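Local coordinates for protein hydrolase, haloacid dehalogenase-like family (Chlorobaculum tepidum, PDB 2HCF) that binds magnesium and probably works as a hydrolase of the haloacid dehalogenase superfamily, on a substrate that is not known, at residues E96-L105 against N217-I228; S193-M203 against K210-F218. All blocks are in the same frame, centred on the assembly; numbering follows the deposited sequence.

Contact 1: E96-L105 against N217-I228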
loop_
_atom_site.group_PDB
_atom_site.type_symbol
_atom_site.label_atom_id
_atom_site.label_comp_id
_atom_site.label_asym_id
_atom_site.label_seq_id
_atom_site.Cartn_x
_atom_site.Cartn_y
_atom_site.Cartn_z
ATOM N N GLU A 96 2.999 8.943 -12.698
ATOM C CA GLU A 96 3.867 9.056 -13.880
ATOM C C GLU A 96 4.774 7.839 -14.009
ATOM O O GLU A 96 5.447 7.476 -13.052
ATOM C CB GLU A 96 4.720 10.345 -13.838
ATOM C CG GLU A 96 5.597 10.502 -15.095
ATOM C CD GLU A 96 6.286 11.859 -15.207
ATOM O OE1 GLU A 96 6.368 12.586 -14.197
ATOM O OE2 GLU A 96 6.760 12.175 -16.324
ATOM N N GLY A 97 4.749 7.173 -15.154
ATOM C CA GLY A 97 5.711 6.087 -15.437
ATOM C C GLY A 97 5.405 4.713 -14.854
ATOM O O GLY A 97 6.170 3.759 -15.036
ATOM N N VAL A 98 4.275 4.598 -14.163
ATOM C CA VAL A 98 3.955 3.385 -13.408
ATOM C C VAL A 98 3.757 2.148 -14.305
ATOM O O VAL A 98 4.332 1.096 -14.040
ATOM C CB VAL A 98 2.727 3.631 -12.527
ATOM C CG1 VAL A 98 2.084 2.302 -12.050
ATOM C CG2 VAL A 98 3.116 4.537 -11.385
ATOM N N ARG A 99 2.967 2.275 -15.372
ATOM C CA ARG A 99 2.700 1.101 -16.215
ATOM C C ARG A 99 3.995 0.624 -16.892
ATOM O O ARG A 99 4.278 -0.563 -16.942
ATOM C CB ARG A 99 1.596 1.353 -17.245
ATOM C CG ARG A 99 1.097 0.034 -17.904
ATOM C CD ARG A 99 0.089 0.210 -19.027
ATOM N NE ARG A 99 -1.011 1.108 -18.670
ATOM C CZ ARG A 99 -2.126 0.744 -18.028
ATOM N NH1 ARG A 99 -2.350 -0.524 -17.665
ATOM N NH2 ARG A 99 -3.035 1.665 -17.755
ATOM N N GLU A 100 4.792 1.587 -17.366
ATOM C CA GLU A 100 6.085 1.329 -17.987
ATOM C C GLU A 100 7.023 0.591 -17.026
ATOM O O GLU A 100 7.701 -0.344 -17.421
ATOM C CB GLU A 100 6.737 2.642 -18.429
ATOM C CG GLU A 100 5.971 3.416 -19.519
ATOM C CD GLU A 100 4.765 4.233 -19.007
ATOM O OE1 GLU A 100 4.499 4.311 -17.772
ATOM O OE2 GLU A 100 4.059 4.799 -19.873
ATOM N N LEU A 101 7.010 0.996 -15.765
ATOM C CA LEU A 101 7.903 0.423 -14.771
ATOM C C LEU A 101 7.483 -1.014 -14.438
ATOM O O LEU A 101 8.314 -1.913 -14.301
ATOM C CB LEU A 101 7.888 1.275 -13.495
ATOM C CG LEU A 101 8.733 0.776 -12.317
ATOM C CD1 LEU A 101 10.197 0.609 -12.709
ATOM C CD2 LEU A 101 8.603 1.692 -11.099
ATOM N N LEU A 102 6.181 -1.221 -14.284
ATOM C CA LEU A 102 5.652 -2.527 -13.947
ATOM C C LEU A 102 5.862 -3.505 -15.109
ATOM O O LEU A 102 6.213 -4.644 -14.877
ATOM C CB LEU A 102 4.180 -2.418 -13.550
ATOM C CG LEU A 102 3.894 -1.713 -12.213
ATOM C CD1 LEU A 102 2.429 -1.690 -11.884
ATOM C CD2 LEU A 102 4.645 -2.334 -11.062
ATOM N N ASP A 103 5.687 -3.060 -16.350
ATOM C CA ASP A 103 6.040 -3.886 -17.506
ATOM C C ASP A 103 7.508 -4.311 -17.506
ATOM O O ASP A 103 7.808 -5.456 -17.821
ATOM C CB ASP A 103 5.821 -3.120 -18.798
ATOM C CG ASP A 103 4.393 -3.054 -19.194
ATOM O OD1 ASP A 103 3.588 -3.796 -18.584
ATOM O OD2 ASP A 103 4.071 -2.266 -20.125
ATOM N N ALA A 104 8.398 -3.363 -17.222
ATOM C CA ALA A 104 9.837 -3.603 -17.201
ATOM C C ALA A 104 10.222 -4.630 -16.139
ATOM O O ALA A 104 11.098 -5.458 -16.370
ATOM C CB ALA A 104 10.594 -2.295 -16.968
ATOM N N LEU A 105 9.577 -4.568 -14.970
ATOM C CA LEU A 105 9.851 -5.490 -13.884
ATOM C C LEU A 105 9.255 -6.871 -14.089
ATOM O O LEU A 105 9.900 -7.889 -13.806
ATOM C CB LEU A 105 9.333 -4.911 -12.562
ATOM C CG LEU A 105 10.139 -3.720 -12.075
ATOM C CD1 LEU A 105 9.348 -2.979 -11.023
ATOM C CD2 LEU A 105 11.525 -4.149 -11.526
ATOM N N ASN A 217 9.866 11.101 -8.893
ATOM C CA ASN A 217 8.800 10.355 -9.529
ATOM C C ASN A 217 9.435 9.220 -10.338
ATOM O O ASN A 217 10.656 9.081 -10.323
ATOM C CB ASN A 217 7.980 11.297 -10.416
ATOM C CG ASN A 217 8.836 12.035 -11.436
ATOM O OD1 ASN A 217 9.532 11.416 -12.228
ATOM N ND2 ASN A 217 8.776 13.362 -11.415
ATOM N N PHE A 218 8.635 8.445 -11.068
ATOM C CA PHE A 218 9.165 7.298 -11.811
ATOM C C PHE A 218 9.176 7.546 -13.329
ATOM O O PHE A 218 9.071 6.604 -14.106
ATOM C CB PHE A 218 8.357 6.025 -11.523
ATOM C CG PHE A 218 8.390 5.541 -10.091
ATOM C CD1 PHE A 218 9.552 5.569 -9.330
ATOM C CD2 PHE A 218 7.248 4.969 -9.525
ATOM C CE1 PHE A 218 9.567 5.058 -8.017
ATOM C CE2 PHE A 218 7.259 4.462 -8.221
ATOM C CZ PHE A 218 8.428 4.517 -7.472
ATOM N N ALA A 219 9.317 8.804 -13.752
ATOM C CA ALA A 219 9.409 9.137 -15.169
ATOM C C ALA A 219 10.501 8.393 -15.931
ATOM O O ALA A 219 10.263 7.973 -17.060
ATOM C CB ALA A 219 9.616 10.631 -15.341
ATOM N N GLU A 220 11.684 8.233 -15.334
ATOM C CA GLU A 220 12.831 7.610 -16.044
ATOM C C GLU A 220 12.906 6.108 -15.773
ATOM O O GLU A 220 13.622 5.651 -14.896
ATOM C CB GLU A 220 14.134 8.291 -15.649
ATOM C CG GLU A 220 14.126 9.808 -15.697
ATOM C CD GLU A 220 13.827 10.408 -17.085
ATOM O OE1 GLU A 220 14.121 9.770 -18.129
ATOM O OE2 GLU A 220 13.311 11.551 -17.124
ATOM N N THR A 221 12.157 5.331 -16.552
ATOM C CA THR A 221 11.981 3.903 -16.277
ATOM C C THR A 221 13.301 3.165 -16.088
ATOM O O THR A 221 13.486 2.474 -15.100
ATOM C CB THR A 221 11.168 3.263 -17.405
ATOM O OG1 THR A 221 10.026 4.084 -17.628
ATOM C CG2 THR A 221 10.714 1.871 -17.038
ATOM N N ASP A 222 14.215 3.335 -17.042
ATOM C CA ASP A 222 15.528 2.683 -17.009
ATOM C C ASP A 222 16.280 2.944 -15.718
ATOM O O ASP A 222 16.879 2.034 -15.172
ATOM C CB ASP A 222 16.408 3.112 -18.190
ATOM C CG ASP A 222 15.820 2.716 -19.542
ATOM O OD1 ASP A 222 14.969 1.801 -19.583
ATOM O OD2 ASP A 222 16.226 3.319 -20.581
ATOM N N GLU A 223 16.257 4.179 -15.237
ATOM C CA GLU A 223 16.940 4.513 -13.988
ATOM C C GLU A 223 16.245 3.945 -12.756
ATOM O O GLU A 223 16.906 3.527 -11.807
ATOM C CB GLU A 223 17.110 6.022 -13.862
ATOM C CG GLU A 223 17.926 6.608 -14.987
ATOM C CD GLU A 223 19.295 6.007 -15.067
ATOM O OE1 GLU A 223 19.867 5.676 -13.996
ATOM O OE2 GLU A 223 19.816 5.892 -16.199
ATOM N N VAL A 224 14.919 3.888 -12.767
ATOM C CA VAL A 224 14.234 3.309 -11.634
ATOM C C VAL A 224 14.558 1.812 -11.606
ATOM O O VAL A 224 14.821 1.250 -10.563
ATOM C CB VAL A 224 12.694 3.541 -11.632
ATOM C CG1 VAL A 224 12.083 3.031 -10.319
ATOM C CG2 VAL A 224 12.323 5.006 -11.875
ATOM N N LEU A 225 14.515 1.158 -12.757
ATOM C CA LEU A 225 14.839 -0.256 -12.844
ATOM C C LEU A 225 16.259 -0.536 -12.324
ATOM O O LEU A 225 16.470 -1.433 -11.500
ATOM C CB LEU A 225 14.678 -0.708 -14.299
ATOM C CG LEU A 225 14.773 -2.207 -14.570
ATOM C CD1 LEU A 225 13.569 -2.953 -13.978
ATOM C CD2 LEU A 225 14.882 -2.443 -16.059
ATOM N N ALA A 226 17.229 0.262 -12.773
ATOM C CA ALA A 226 18.613 0.103 -12.335
ATOM C C ALA A 226 18.703 0.224 -10.830
ATOM O O ALA A 226 19.450 -0.502 -10.173
ATOM C CB ALA A 226 19.497 1.136 -12.986
ATOM N N SER A 227 17.938 1.149 -10.274
ATOM C CA SER A 227 18.002 1.368 -8.859
ATOM C C SER A 227 17.374 0.194 -8.107
ATOM O O SER A 227 17.854 -0.186 -7.052
ATOM C CB SER A 227 17.316 2.671 -8.508
ATOM O OG SER A 227 17.247 2.779 -7.123
ATOM N N ILE A 228 16.325 -0.403 -8.678
ATOM C CA ILE A 228 15.607 -1.506 -8.022
ATOM C C ILE A 228 16.406 -2.804 -8.060
ATOM O O ILE A 228 16.524 -3.465 -7.055
ATOM C CB ILE A 228 14.197 -1.738 -8.642
ATOM C CG1 ILE A 228 13.263 -0.585 -8.264
ATOM C CG2 ILE A 228 13.595 -3.038 -8.139
ATOM C CD1 ILE A 228 11.942 -0.568 -9.089
HETATM O O HOH W 1 5.708 8.570 -10.669
HETATM O O HOH W 2 8.725 4.335 -15.240
#
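With CG of Leu101 trans to its own backbone nitrogen (chi1 177°) and the ring of Phe218 set beside its own (chi1 -63°), a leucine methyl comes to lie over an aromatic face. Two helices of the Rossmann-like haloacid dehalogenase core, 98-106 and 221-229, meet here against the parallel sheet, segments 98-105 and 221-228 crossing at -47°; on the sheet Leu101 also touches Phe9 and Ile228 touches Val7. CD2 of Leu101 sits 4.1 Å from the centroid of the Phe218 ring, in a CH-pi contact displaced toward the rim, and the same methyl leans on CG1 of Val224. Its sister CD1 reaches on to CD1 of Ile228, 4.2 Å away, so one forked side chain serves three residues. A helical turn later Leu105 and Leu225 slide past each other in opposite directions; CD2 of the first and CD1 of the second are only 3.4 Å apart, a tight carbon pair. Thr221 lays its methyl CG2 on Leu101 CA and near Ala104 CB.

The N-terminal ends of the helices illustrate how polar backbone is satisfied without a direct bond across the interface. Gly97, an N-cap residue, can come close because any side chain there would run into Phe218 O. Asn217 OD1 accepts a bond from Ala219 N (3.0 Å), forming an Asx turn; replacing the amide by the bare methyl of an alanine is likely to leave the Ala219 N-H without this acceptor and the turn into helix 221-229 less firmly fixed. One water joins Glu96 O to Phe218 N. A second is gripped three ways: it donates to Gly97 O and to Phe218 O, each 2.6 Å off, and accepts from Thr221 OG1 at 2.7 Å.

Contact 2: S193-M203 against K210-F218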
loop_
_atom_site.group_PDB
_atom_site.type_symbol
_atom_site.label_atom_id
_atom_site.label_comp_id
_atom_site.label_asym_id
_atom_site.label_seq_id
_atom_site.Cartn_x
_atom_site.Cartn_y
_atom_site.Cartn_z
ATOM N N SER A 193 14.949 0.367 0.916
ATOM C CA SER A 193 13.789 1.220 0.757
ATOM C C SER A 193 14.038 2.175 -0.386
ATOM O O SER A 193 15.117 2.759 -0.494
ATOM C CB SER A 193 13.443 1.972 2.037
ATOM O OG SER A 193 14.534 2.731 2.475
ATOM N N ILE A 194 13.051 2.276 -1.282
ATOM C CA ILE A 194 13.045 3.319 -2.294
ATOM C C ILE A 194 11.797 4.163 -2.040
ATOM O O ILE A 194 10.682 3.660 -2.116
ATOM C CB ILE A 194 13.013 2.755 -3.738
ATOM C CG1 ILE A 194 14.294 1.980 -4.092
ATOM C CG2 ILE A 194 12.773 3.874 -4.762
ATOM C CD1 ILE A 194 14.085 1.082 -5.344
ATOM N N ALA A 195 11.989 5.431 -1.722
ATOM C CA ALA A 195 10.885 6.347 -1.462
ATOM C C ALA A 195 10.686 7.172 -2.713
ATOM O O ALA A 195 11.673 7.510 -3.398
ATOM C CB ALA A 195 11.206 7.229 -0.313
ATOM N N VAL A 196 9.423 7.490 -3.008
ATOM C CA VAL A 196 9.063 8.320 -4.146
ATOM C C VAL A 196 8.152 9.444 -3.653
ATOM O O VAL A 196 7.192 9.203 -2.918
ATOM C CB VAL A 196 8.439 7.440 -5.274
ATOM C CG1 VAL A 196 7.221 6.728 -4.790
ATOM C CG2 VAL A 196 8.174 8.270 -6.514
ATOM N N ALA A 197 8.487 10.691 -4.007
ATOM C CA ALA A 197 7.834 11.872 -3.418
ATOM C C ALA A 197 6.628 12.294 -4.244
ATOM O O ALA A 197 6.426 13.483 -4.534
ATOM C CB ALA A 197 8.843 13.015 -3.264
ATOM N N THR A 198 5.813 11.303 -4.604
ATOM C CA THR A 198 4.594 11.514 -5.390
ATOM C C THR A 198 3.320 11.489 -4.523
ATOM O O THR A 198 2.207 11.499 -5.033
ATOM C CB THR A 198 4.467 10.477 -6.522
ATOM O OG1 THR A 198 4.750 9.169 -6.032
ATOM C CG2 THR A 198 5.426 10.794 -7.625
ATOM N N GLY A 199 3.486 11.498 -3.194
ATOM C CA GLY A 199 2.340 11.612 -2.311
ATOM C C GLY A 199 2.307 12.982 -1.693
ATOM O O GLY A 199 2.664 14.001 -2.346
ATOM N N ASN A 200 1.943 13.025 -0.421
ATOM C CA ASN A 200 1.817 14.288 0.269
ATOM C C ASN A 200 3.096 14.771 0.953
ATOM O O ASN A 200 3.070 15.784 1.622
ATOM C CB ASN A 200 0.632 14.223 1.243
ATOM C CG ASN A 200 -0.672 13.968 0.521
ATOM O OD1 ASN A 200 -0.854 14.408 -0.610
ATOM N ND2 ASN A 200 -1.553 13.220 1.142
ATOM N N PHE A 201 4.220 14.088 0.726
ATOM C CA PHE A 201 5.489 14.419 1.440
ATOM C C PHE A 201 6.577 14.702 0.430
ATOM O O PHE A 201 6.763 13.953 -0.526
ATOM C CB PHE A 201 5.897 13.312 2.398
ATOM C CG PHE A 201 4.793 12.932 3.315
ATOM C CD1 PHE A 201 4.542 13.684 4.467
ATOM C CD2 PHE A 201 3.920 11.904 2.965
ATOM C CE1 PHE A 201 3.449 13.387 5.268
ATOM C CE2 PHE A 201 2.848 11.598 3.765
ATOM C CZ PHE A 201 2.598 12.338 4.909
ATOM N N THR A 202 7.254 15.816 0.626
ATOM C CA THR A 202 8.306 16.250 -0.295
ATOM C C THR A 202 9.586 15.405 -0.097
ATOM O O THR A 202 9.733 14.710 0.912
ATOM C CB THR A 202 8.650 17.711 -0.044
ATOM O OG1 THR A 202 9.178 17.846 1.287
ATOM C CG2 THR A 202 7.408 18.584 -0.188
HETATM N N MSE A 203 10.527 15.516 -1.042
HETATM C CA MSE A 203 11.840 14.884 -0.902
HETATM C C MSE A 203 12.508 15.358 0.370
HETATM O O MSE A 203 13.098 14.562 1.095
HETATM C CB MSE A 203 12.706 15.167 -2.136
HETATM C CG MSE A 203 12.103 14.573 -3.381
HETATM SE SE MSE A 203 13.321 14.659 -4.891
HETATM C CE MSE A 203 13.298 16.553 -5.079
ATOM N N LYS A 210 15.711 8.721 6.033
ATOM C CA LYS A 210 16.873 7.973 5.562
ATOM C C LYS A 210 16.505 6.809 4.657
ATOM O O LYS A 210 16.940 5.668 4.876
ATOM C CB LYS A 210 17.705 7.463 6.740
ATOM C CG LYS A 210 18.063 8.491 7.779
ATOM C CD LYS A 210 18.973 9.571 7.209
ATOM C CE LYS A 210 19.634 10.364 8.330
ATOM N NZ LYS A 210 18.586 10.892 9.266
ATOM N N PRO A 211 15.722 7.087 3.609
ATOM C CA PRO A 211 15.434 6.045 2.652
ATOM C C PRO A 211 16.716 5.669 1.932
ATOM O O PRO A 211 17.609 6.491 1.806
ATOM C CB PRO A 211 14.455 6.731 1.691
ATOM C CG PRO A 211 14.840 8.191 1.777
ATOM C CD PRO A 211 15.137 8.376 3.215
ATOM N N GLY A 212 16.812 4.443 1.441
ATOM C CA GLY A 212 18.012 4.022 0.742
ATOM C C GLY A 212 18.178 4.781 -0.544
ATOM O O GLY A 212 19.282 5.128 -0.925
ATOM N N THR A 213 17.068 5.012 -1.237
ATOM C CA THR A 213 17.054 5.851 -2.417
ATOM C C THR A 213 15.793 6.682 -2.363
ATOM O O THR A 213 14.797 6.242 -1.756
ATOM C CB THR A 213 17.068 4.956 -3.659
ATOM O OG1 THR A 213 18.243 4.144 -3.588
ATOM C CG2 THR A 213 17.078 5.753 -4.969
ATOM N N LEU A 214 15.840 7.856 -3.008
ATOM C CA LEU A 214 14.725 8.806 -3.076
ATOM C C LEU A 214 14.551 9.401 -4.481
ATOM O O LEU A 214 15.445 10.066 -5.040
ATOM C CB LEU A 214 14.930 9.896 -2.041
ATOM C CG LEU A 214 13.829 10.963 -1.954
ATOM C CD1 LEU A 214 12.445 10.430 -1.754
ATOM C CD2 LEU A 214 14.186 11.926 -0.846
ATOM N N PHE A 215 13.389 9.135 -5.048
ATOM C CA PHE A 215 12.979 9.627 -6.344
ATOM C C PHE A 215 11.943 10.734 -6.233
ATOM O O PHE A 215 11.120 10.718 -5.350
ATOM C CB PHE A 215 12.331 8.494 -7.152
ATOM C CG PHE A 215 13.318 7.568 -7.808
ATOM C CD1 PHE A 215 13.865 6.508 -7.103
ATOM C CD2 PHE A 215 13.674 7.736 -9.133
ATOM C CE1 PHE A 215 14.786 5.652 -7.705
ATOM C CE2 PHE A 215 14.589 6.891 -9.746
ATOM C CZ PHE A 215 15.148 5.844 -9.034
ATOM N N LYS A 216 11.939 11.635 -7.202
ATOM C CA LYS A 216 10.869 12.601 -7.326
ATOM C C LYS A 216 9.646 11.908 -7.866
ATOM O O LYS A 216 8.523 12.106 -7.382
ATOM C CB LYS A 216 11.312 13.758 -8.227
ATOM C CG LYS A 216 10.333 14.954 -8.321
ATOM C CD LYS A 216 10.069 15.597 -6.944
ATOM C CE LYS A 216 9.610 17.049 -7.045
ATOM N NZ LYS A 216 8.674 17.238 -8.199
ATOM N N ASN A 217 9.866 11.101 -8.893
ATOM C CA ASN A 217 8.800 10.355 -9.529
ATOM C C ASN A 217 9.435 9.220 -10.338
ATOM O O ASN A 217 10.656 9.081 -10.323
ATOM C CB ASN A 217 7.980 11.297 -10.416
ATOM C CG ASN A 217 8.836 12.035 -11.436
ATOM O OD1 ASN A 217 9.532 11.416 -12.228
ATOM N ND2 ASN A 217 8.776 13.362 -11.415
ATOM N N PHE A 218 8.635 8.445 -11.068
ATOM C CA PHE A 218 9.165 7.298 -11.811
ATOM C C PHE A 218 9.176 7.546 -13.329
ATOM O O PHE A 218 9.071 6.604 -14.106
ATOM C CB PHE A 218 8.357 6.025 -11.523
ATOM C CG PHE A 218 8.390 5.541 -10.091
ATOM C CD1 PHE A 218 9.552 5.569 -9.330
ATOM C CD2 PHE A 218 7.248 4.969 -9.525
ATOM C CE1 PHE A 218 9.567 5.058 -8.017
ATOM C CE2 PHE A 218 7.259 4.462 -8.221
ATOM C CZ PHE A 218 8.428 4.517 -7.472
HETATM O O HOH W 3 17.346 1.886 -1.859
HETATM O O HOH W 4 6.654 14.270 -7.287
#
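Val196 lays its methyl CG2 over one face of the Phe218 ring, 4.0 Å from the centroid and 18° off the normal, the face opposite the one met by Leu101. The Phe215 ring has Ala195 O at its edge, near the ring plane, while CG2 of Ile194 approaches CD1 of that ring obliquely at 3.7 Å. These groups belong to a beta-alpha-beta unit, strand 192-196, helix 203-207 and strand 213-215, which completes one border of the parallel sheet of the Rossmann-like core.

The pairing is a textbook parallel ladder, in which a residue bonds, through its own N-H and C=O, to the two that flank its partner on the other strand; Ala195, paired with Leu214, thus engages Thr213 and Phe215. Thr213 N donates to Ser193 O, and Ala195 N to Thr213 O at 2.9 Å. Phe215 N then reaches Ala195 O at 2.9 Å, nearly straight and in the carbonyl plane, before Ala197 N closes the series on Phe215 O at 3.0 Å. Side chains alternate accordingly. Ile194, Val196, Thr213 and Phe215 share the face packed by helix 221-229, and Ala195 and Leu214 turn to the other, where Ala195 CB meets Leu214 CD1 and Pro211 CB and also touches Ile183 of helix 180-187.

At the C-terminal end of strand 192-196, the side chain of Val196 is about 5 Å from that of the magnesium ligand Asp178, which puts this strand end beside the metal site. Past the strand, Thr198 presses CG2 against Lys216 O while its hydroxyl bonds to Gly13 O. At the opposite end, Ser193 holds OG between its backbone nitrogen and carbonyl carbon (chi1 57°), which lets it reach the residue just before strand 213-215 and accept a hydrogen bond from Gly212 N at 3.0 Å.

The centres of contacts 1 and 2 lie 13 Å apart, on the same side of the chain's centre. Along the chain, 96-105 comes first, and contact 2 comes between the two segments of contact 1 and overlaps the second at Asn217 and Phe218. Contact 2 builds the edge of the parallel sheet; contact 1 ties helix 221-229, on the face that carries Ile194 and Phe215, to helix 98-106, whose Leu101 and Leu105 pack on Phe9 of strand 5-9. They meet directly where Ile228 CG1 packs 3.5 Å from Ile194 CD1 and Val224 CG2 3.6 Å from Phe215 CE2. Together they join the C-terminal end of the chain to the core carrying the magnesium site.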